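Local coordinates for phosphogluconate dehydrogenase NAD-binding putative C-terminal domain-containing protein (PDB 4EZB) that is of unknown function but may act as an oxidoreductase, perhaps using a nicotinamide cofactor, at residues Ala66-Ala71 with Val76-Asp81; Tyr244-Thr249 with Arg303-Val308; His252-Val257 with Ala286-Met291. One frame throughout, in Å; residues are numbered along the deposited sequence.

Interaction 1 (Ala66-Ala71 with Val76-Asp81); sequences ALRARA and VEPLDD
Ala71, Pro78 and Arg68 carry most of this contact between helix 64-73 and strand 77-79, parts of a Rossmann-like beta-alpha-beta crossover that starts from strand 50-54 and ends on one of the two edge strands within this chain. The methyl of Ala71 is the meeting point: its CB lies 3.7 Å from Pro78 CG and 3.4 Å from Val76 O. At the same residue the backbone ties the turn, with Val76 N donating to Ala71 O over 2.6 Å, short and fairly straight (164° at the hydrogen). Glu77 and Leu79 join their backbones to Ala53, and between them Pro78 turns its ring to the helix.

Arg68 reaches the same ring from one turn earlier. Its CG stands anti to its carbonyl carbon (chi1 -66°), and a bend at chi3 carries the guanidinium across, so that Pro78 CB sits 3.7 Å above one face, toward the rim, and Pro78 CG is 3.7 Å from Arg68 NH1. Phe58 also touches both residues. With an alanine in place of Arg68, Pro78 CB and CG would probably lose their guanidinium cover, leaving that part of the ring to Phe58 and Ala71. Arg68 NH2 and Asp80 OD1 stay 4.8 Å apart, so any attraction is probably long-range and weak; the side chains meet by van der Waals packing, guanidinium face to Pro78, and the directional hold comes from the Val76-Ala71 backbone bond.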
# COMPACT_ATOMS: atom_id res chain seq x y z
N ALA A 66 -43.56 -16.14 -13.64
CA ALA A 66 -42.74 -16.28 -12.43
C ALA A 66 -42.28 -14.94 -11.88
O ALA A 66 -42.17 -14.77 -10.67
CB ALA A 66 -41.56 -17.19 -12.69
N LEU A 67 -41.99 -13.98 -12.76
CA LEU A 67 -41.54 -12.67 -12.27
C LEU A 67 -42.69 -11.82 -11.71
O LEU A 67 -42.51 -11.11 -10.72
CB LEU A 67 -40.74 -11.90 -13.32
CG LEU A 67 -39.76 -10.87 -12.74
CD1 LEU A 67 -38.77 -11.51 -11.76
CD2 LEU A 67 -39.04 -10.12 -13.85
N ARG A 68 -43.87 -11.93 -12.32
CA ARG A 68 -45.04 -11.17 -11.87
C ARG A 68 -45.59 -11.66 -10.54
O ARG A 68 -46.13 -10.87 -9.75
CB ARG A 68 -46.13 -11.22 -12.92
CG ARG A 68 -45.72 -10.50 -14.18
CD ARG A 68 -46.75 -10.69 -15.27
NE ARG A 68 -46.93 -9.45 -16.01
CZ ARG A 68 -47.68 -8.43 -15.59
NH1 ARG A 68 -48.34 -8.50 -14.43
NH2 ARG A 68 -47.78 -7.34 -16.33
N ALA A 69 -45.45 -12.96 -10.29
CA ALA A 69 -45.83 -13.53 -9.01
C ALA A 69 -44.93 -12.98 -7.92
O ALA A 69 -45.42 -12.63 -6.85
CB ALA A 69 -45.74 -15.05 -9.05
N ARG A 70 -43.63 -12.90 -8.19
CA ARG A 70 -42.71 -12.39 -7.18
C ARG A 70 -42.91 -10.91 -6.93
O ARG A 70 -42.81 -10.45 -5.80
CB ARG A 70 -41.25 -12.70 -7.47
CG ARG A 70 -40.43 -12.58 -6.20
CD ARG A 70 -38.97 -12.85 -6.43
NE ARG A 70 -38.65 -14.27 -6.33
CZ ARG A 70 -37.95 -14.81 -5.34
NH1 ARG A 70 -37.49 -14.05 -4.35
NH2 ARG A 70 -37.70 -16.12 -5.33
N ALA A 71 -43.24 -10.18 -7.99
CA ALA A 71 -43.60 -8.78 -7.87
C ALA A 71 -44.81 -8.63 -6.96
O ALA A 71 -44.86 -7.72 -6.11
CB ALA A 71 -43.86 -8.16 -9.23
N VAL A 76 -45.02 -5.29 -5.23
CA VAL A 76 -44.54 -4.35 -6.26
C VAL A 76 -45.40 -4.49 -7.53
O VAL A 76 -45.69 -5.60 -7.95
CB VAL A 76 -43.06 -4.65 -6.61
CG1 VAL A 76 -42.58 -3.76 -7.75
CG2 VAL A 76 -42.17 -4.49 -5.39
N GLU A 77 -45.79 -3.38 -8.14
CA GLU A 77 -46.53 -3.45 -9.39
C GLU A 77 -45.61 -3.61 -10.61
O GLU A 77 -44.65 -2.85 -10.79
CB GLU A 77 -47.42 -2.23 -9.60
CG GLU A 77 -48.51 -2.49 -10.63
CD GLU A 77 -48.95 -1.26 -11.41
OE1 GLU A 77 -49.02 -0.16 -10.83
OE2 GLU A 77 -49.25 -1.41 -12.62
N PRO A 78 -45.90 -4.62 -11.45
CA PRO A 78 -45.20 -4.73 -12.73
C PRO A 78 -45.65 -3.66 -13.72
O PRO A 78 -46.82 -3.32 -13.77
CB PRO A 78 -45.59 -6.13 -13.23
CG PRO A 78 -46.03 -6.87 -12.00
CD PRO A 78 -46.71 -5.82 -11.17
N LEU A 79 -44.72 -3.09 -14.45
CA LEU A 79 -45.04 -2.14 -15.50
C LEU A 79 -44.75 -2.88 -16.80
O LEU A 79 -43.74 -3.56 -16.90
CB LEU A 79 -44.15 -0.89 -15.38
CG LEU A 79 -44.28 -0.04 -14.10
CD1 LEU A 79 -43.05 0.81 -13.86
CD2 LEU A 79 -45.54 0.82 -14.16
N ASP A 80 -45.65 -2.75 -17.77
CA ASP A 80 -45.48 -3.41 -19.07
C ASP A 80 -44.40 -2.71 -19.92
O ASP A 80 -43.73 -3.34 -20.75
CB ASP A 80 -46.82 -3.46 -19.83
CG ASP A 80 -46.81 -4.47 -20.98
OD1 ASP A 80 -46.79 -5.70 -20.71
OD2 ASP A 80 -46.84 -4.04 -22.16
N ASP A 81 -44.24 -1.40 -19.68
CA ASP A 81 -43.41 -0.52 -20.49
C ASP A 81 -42.59 0.47 -19.64
O ASP A 81 -42.95 0.80 -18.49
CB ASP A 81 -44.30 0.26 -21.47
CG ASP A 81 -43.50 0.99 -22.53
OD1 ASP A 81 -42.66 0.34 -23.19
OD2 ASP A 81 -43.70 2.21 -22.71

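Interaction 2 (Tyr244-Thr249 with Arg303-Val308)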
# COMPACT_ATOMS: atom_id res chain seq x y z
N TYR A 244 -6.76 -11.31 8.05
CA TYR A 244 -8.02 -10.88 7.47
C TYR A 244 -7.97 -10.67 5.96
O TYR A 244 -8.83 -11.18 5.24
CB TYR A 244 -8.55 -9.61 8.16
CG TYR A 244 -9.91 -9.17 7.65
CD1 TYR A 244 -10.02 -8.39 6.48
CD2 TYR A 244 -11.09 -9.56 8.29
CE1 TYR A 244 -11.27 -8.00 6.00
CE2 TYR A 244 -12.34 -9.17 7.82
CZ TYR A 244 -12.42 -8.39 6.67
OH TYR A 244 -13.64 -7.99 6.17
N TYR A 245 -7.01 -9.88 5.48
CA TYR A 245 -6.96 -9.48 4.06
C TYR A 245 -6.42 -10.53 3.09
O TYR A 245 -6.80 -10.55 1.91
CB TYR A 245 -6.23 -8.13 3.90
CG TYR A 245 -7.17 -7.01 4.29
CD1 TYR A 245 -8.14 -6.56 3.38
CD2 TYR A 245 -7.16 -6.47 5.56
CE1 TYR A 245 -9.05 -5.58 3.73
CE2 TYR A 245 -8.07 -5.49 5.93
CZ TYR A 245 -9.01 -5.04 5.01
OH TYR A 245 -9.92 -4.06 5.37
N LEU A 246 -5.51 -11.38 3.56
CA LEU A 246 -5.06 -12.48 2.76
C LEU A 246 -6.19 -13.51 2.62
O LEU A 246 -6.32 -14.14 1.57
CB LEU A 246 -3.81 -13.12 3.38
CG LEU A 246 -2.41 -12.77 2.85
CD1 LEU A 246 -2.30 -11.46 2.10
CD2 LEU A 246 -1.39 -12.81 3.98
N SER A 247 -7.03 -13.68 3.64
CA SER A 247 -8.17 -14.61 3.51
C SER A 247 -9.21 -14.05 2.55
O SER A 247 -9.89 -14.81 1.85
CB SER A 247 -8.78 -14.93 4.86
OG SER A 247 -9.59 -13.86 5.26
N ARG A 248 -9.29 -12.73 2.48
CA ARG A 248 -10.07 -12.05 1.47
C ARG A 248 -9.54 -12.33 0.05
O ARG A 248 -10.32 -12.56 -0.88
CB ARG A 248 -10.08 -10.54 1.76
CG ARG A 248 -11.46 -9.93 1.88
CD ARG A 248 -12.24 -10.38 3.11
NE ARG A 248 -13.67 -10.46 2.78
CZ ARG A 248 -14.50 -9.42 2.71
NH1 ARG A 248 -14.08 -8.19 2.98
NH2 ARG A 248 -15.78 -9.62 2.39
N THR A 249 -8.21 -12.28 -0.13
CA THR A 249 -7.58 -12.65 -1.41
C THR A 249 -7.87 -14.12 -1.76
O THR A 249 -8.15 -14.44 -2.92
CB THR A 249 -6.05 -12.46 -1.41
OG1 THR A 249 -5.72 -11.20 -0.82
CG2 THR A 249 -5.48 -12.52 -2.84
N ARG A 303 0.18 -17.31 8.48
CA ARG A 303 1.04 -18.46 8.74
C ARG A 303 0.74 -19.57 7.74
O ARG A 303 1.66 -20.22 7.26
CB ARG A 303 0.92 -18.97 10.17
CG ARG A 303 1.54 -18.02 11.18
CD ARG A 303 1.16 -18.41 12.60
NE ARG A 303 1.74 -17.52 13.61
CZ ARG A 303 1.16 -16.41 14.11
NH1 ARG A 303 -0.04 -16.02 13.69
NH2 ARG A 303 1.81 -15.68 15.02
N GLY A 304 -0.54 -19.74 7.38
CA GLY A 304 -0.96 -20.66 6.33
C GLY A 304 -0.75 -20.18 4.91
O GLY A 304 -0.11 -20.87 4.12
N PHE A 305 -1.25 -18.98 4.56
CA PHE A 305 -1.19 -18.49 3.16
C PHE A 305 0.22 -18.16 2.63
O PHE A 305 0.55 -18.40 1.45
CB PHE A 305 -2.08 -17.25 2.95
CG PHE A 305 -3.51 -17.42 3.41
CD1 PHE A 305 -4.36 -18.33 2.79
CD2 PHE A 305 -4.02 -16.64 4.44
CE1 PHE A 305 -5.68 -18.47 3.21
CE2 PHE A 305 -5.32 -16.79 4.88
CZ PHE A 305 -6.15 -17.71 4.26
N VAL A 306 1.02 -17.54 3.50
CA VAL A 306 2.28 -16.94 3.08
C VAL A 306 3.24 -17.98 2.51
O VAL A 306 3.82 -17.75 1.43
CB VAL A 306 2.89 -16.02 4.18
CG1 VAL A 306 4.30 -15.58 3.81
CG2 VAL A 306 2.03 -14.77 4.35
N PRO A 307 3.40 -19.14 3.17
CA PRO A 307 4.32 -20.14 2.58
C PRO A 307 3.84 -20.63 1.22
O PRO A 307 4.65 -20.94 0.33
CB PRO A 307 4.34 -21.27 3.61
CG PRO A 307 4.04 -20.57 4.89
CD PRO A 307 3.04 -19.49 4.56
N VAL A 308 2.53 -20.66 1.05
CA VAL A 308 1.98 -21.08 -0.22
C VAL A 308 2.28 -20.04 -1.30
O VAL A 308 2.81 -20.40 -2.35
CB VAL A 308 0.49 -21.46 -0.12
CG1 VAL A 308 -0.12 -21.58 -1.51
CG2 VAL A 308 0.34 -22.77 0.64
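Phe305 lays its ring against the backbone of helix 238-268 at Leu246 and Ser247, and this is the tight part of the contact. Leu246 CB is 3.7 Å from Phe305 CD2, the Leu246 carbonyl carbon stands over one face of the ring, and the far end of the ring reaches Ser247, with Phe305 CE2 3.8 Å from Ser247 N. The ring is directed there by its chi1 of -53°, CG lying anti to the Phe305 carbonyl carbon. It bridges the axes of segments 244-249 and 303-308, which approach to 10.0 Å and cross at 57°.

Beyond the ring the packing is looser. Leu246 CD2 and Val306 CG2 meet obliquely at 4.0 Å, while Ile210 and Glu217 of helix 190-218 touch Leu246 and Val306 respectively. Toward solvent lies Ser247, partly exposed, whose CB is 3.9 Å from Phe305 CZ. Its hydroxyl turns back on its own helix, and OG donates to Tyr244 O at 2.8 Å, from above the carbonyl plane and on the same face as Arg248 N. With the serine hydroxyl used within its own turn, what joins the two helices here is dispersion and shape: an aromatic ring set against a helix backbone.

Interaction 3 (His252-Val257 with Ala286-Met291)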
# COMPACT_ATOMS: atom_id res chain seq x y z
N HIS A 252 -12.29 -14.23 -2.11
CA HIS A 252 -12.94 -13.37 -3.11
C HIS A 252 -11.97 -12.72 -4.08
O HIS A 252 -12.27 -11.67 -4.65
CB HIS A 252 -13.76 -12.26 -2.43
CG HIS A 252 -14.64 -12.74 -1.31
ND1 HIS A 252 -14.41 -12.41 0.01
CD2 HIS A 252 -15.74 -13.52 -1.31
CE1 HIS A 252 -15.33 -12.96 0.77
NE2 HIS A 252 -16.15 -13.65 -0.00
N GLY A 253 -10.79 -13.31 -4.26
CA GLY A 253 -9.74 -12.67 -5.06
C GLY A 253 -10.19 -12.24 -6.44
O GLY A 253 -9.78 -11.18 -6.94
N ALA A 254 -11.02 -13.07 -7.07
CA ALA A 254 -11.54 -12.80 -8.41
C ALA A 254 -12.30 -11.47 -8.44
O ALA A 254 -11.92 -10.56 -9.19
CB ALA A 254 -12.41 -13.95 -8.90
N ARG A 255 -13.34 -11.34 -7.61
CA ARG A 255 -14.16 -10.12 -7.54
C ARG A 255 -13.41 -8.88 -7.01
O ARG A 255 -13.73 -7.75 -7.40
CB ARG A 255 -15.46 -10.37 -6.76
CG ARG A 255 -16.30 -11.50 -7.36
CD ARG A 255 -17.79 -11.18 -7.37
NE ARG A 255 -18.51 -11.93 -8.41
CZ ARG A 255 -19.79 -11.75 -8.74
NH1 ARG A 255 -20.53 -10.85 -8.11
NH2 ARG A 255 -20.33 -12.48 -9.70
N ARG A 256 -12.43 -9.10 -6.14
CA ARG A 256 -11.54 -8.04 -5.63
C ARG A 256 -10.63 -7.44 -6.73
O ARG A 256 -10.30 -6.24 -6.70
CB ARG A 256 -10.70 -8.54 -4.45
CG ARG A 256 -11.53 -8.85 -3.20
CD ARG A 256 -10.70 -9.43 -2.06
NE ARG A 256 -9.98 -8.40 -1.32
CZ ARG A 256 -10.50 -7.61 -0.38
NH1 ARG A 256 -11.78 -7.70 -0.03
NH2 ARG A 256 -9.73 -6.70 0.23
N VAL A 257 -10.25 -8.27 -7.70
CA VAL A 257 -9.51 -7.82 -8.89
C VAL A 257 -10.37 -6.97 -9.85
O VAL A 257 -9.85 -6.03 -10.47
CB VAL A 257 -8.89 -9.01 -9.64
CG1 VAL A 257 -8.40 -8.60 -11.03
CG2 VAL A 257 -7.74 -9.57 -8.83
N ALA A 286 -2.85 -12.53 -9.22
CA ALA A 286 -1.75 -13.48 -9.20
C ALA A 286 -1.80 -14.32 -7.94
O ALA A 286 -1.60 -15.53 -8.01
CB ALA A 286 -0.41 -12.76 -9.30
N ALA A 287 -2.09 -13.69 -6.80
CA ALA A 287 -2.09 -14.35 -5.50
C ALA A 287 -3.29 -15.28 -5.32
O ALA A 287 -3.15 -16.39 -4.78
CB ALA A 287 -2.02 -13.34 -4.36
N HIS A 288 -4.45 -14.82 -5.78
CA HIS A 288 -5.66 -15.65 -5.78
C HIS A 288 -5.45 -16.95 -6.58
O HIS A 288 -5.76 -18.06 -6.10
CB HIS A 288 -6.84 -14.87 -6.36
CG HIS A 288 -8.10 -15.67 -6.44
ND1 HIS A 288 -8.94 -15.86 -5.36
CD2 HIS A 288 -8.64 -16.37 -7.47
CE1 HIS A 288 -9.95 -16.62 -5.73
NE2 HIS A 288 -9.80 -16.93 -7.00
N ALA A 289 -4.93 -16.80 -7.80
CA ALA A 289 -4.57 -17.93 -8.67
C ALA A 289 -3.57 -18.85 -7.96
O ALA A 289 -3.77 -20.07 -7.89
CB ALA A 289 -4.00 -17.42 -10.00
N ALA A 290 -2.51 -18.25 -7.43
CA ALA A 290 -1.47 -18.97 -6.72
C ALA A 290 -2.02 -19.86 -5.61
O ALA A 290 -1.52 -20.97 -5.39
CB ALA A 290 -0.44 -17.99 -6.16
N MSE A 291 -3.05 -19.39 -4.91
CA MSE A 291 -3.58 -20.11 -3.75
C MSE A 291 -4.65 -21.15 -4.01
O MSE A 291 -4.90 -21.99 -3.15
CB MSE A 291 -4.10 -19.10 -2.74
CG MSE A 291 -2.93 -18.35 -2.11
SE MSE A 291 -3.60 -17.30 -0.57
CE MSE A 291 -4.36 -15.83 -1.66
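The backbones of Gly253 and His288 come within 5.1 Å, CA to CA, where helix 238-268 packs against helix 275-291 in the helical bundle of the C-terminal part of the chain. Helix 238-268 is kinked here: Ala254 N and Arg255 N have no bond to the preceding turn. Regular bonding resumes with Arg256 N to His252 O at 3.0 Å, and segment 286-291 keeps its own helical bonds.

Such closeness depends on Gly253. A beta carbon built on it would point at the partner helix and fall 2.3 Å from His288 ND1, a clash, whereas the real CA stands 3.3 Å from that nitrogen. His288 supplies the side chain that crosses to the other helix. Its CG is anti to the backbone N (chi1 177°), which extends the imidazole toward the other helix and sets one face over the Gly253-Ala254 peptide, the two planes well tilted from each other. Ala254 N is 3.8 Å above the ring plane, over its centre; Gly253 C lies over the same face, nearer the rim. At the more open side, the exposed Ala254 brings its CB only to 4.4 Å from His288 NE2.

Deeper in, Ala287 and Met291, a selenomethionine, touch Thr249 of the longer helix. The ring is tied to that same residue as well, through the hydrogen bond from His288 ND1 to Thr249 O.

Interactions 2 and 3 are neighbours, their centres 11 Å apart, and both use helix 238-268; interaction 3 is nested within the loop that interaction 2 closes. Besides Thr249, they are joined by Phe305 and Met291, whose CD1 and SE lie 3.6 Å apart. Helices 275-291 and 301-312 thus pack on each other as well as on the long helix. Tyr245, in segment 244-249, also packs on Thr232 of the second subunit. Interaction 1 belongs to the Rossmann-like part, its centre about 45 Å from that of interaction 2 and 38 Å from that of interaction 3. No catalytic residue is established, so none of the three can be assigned to an active site.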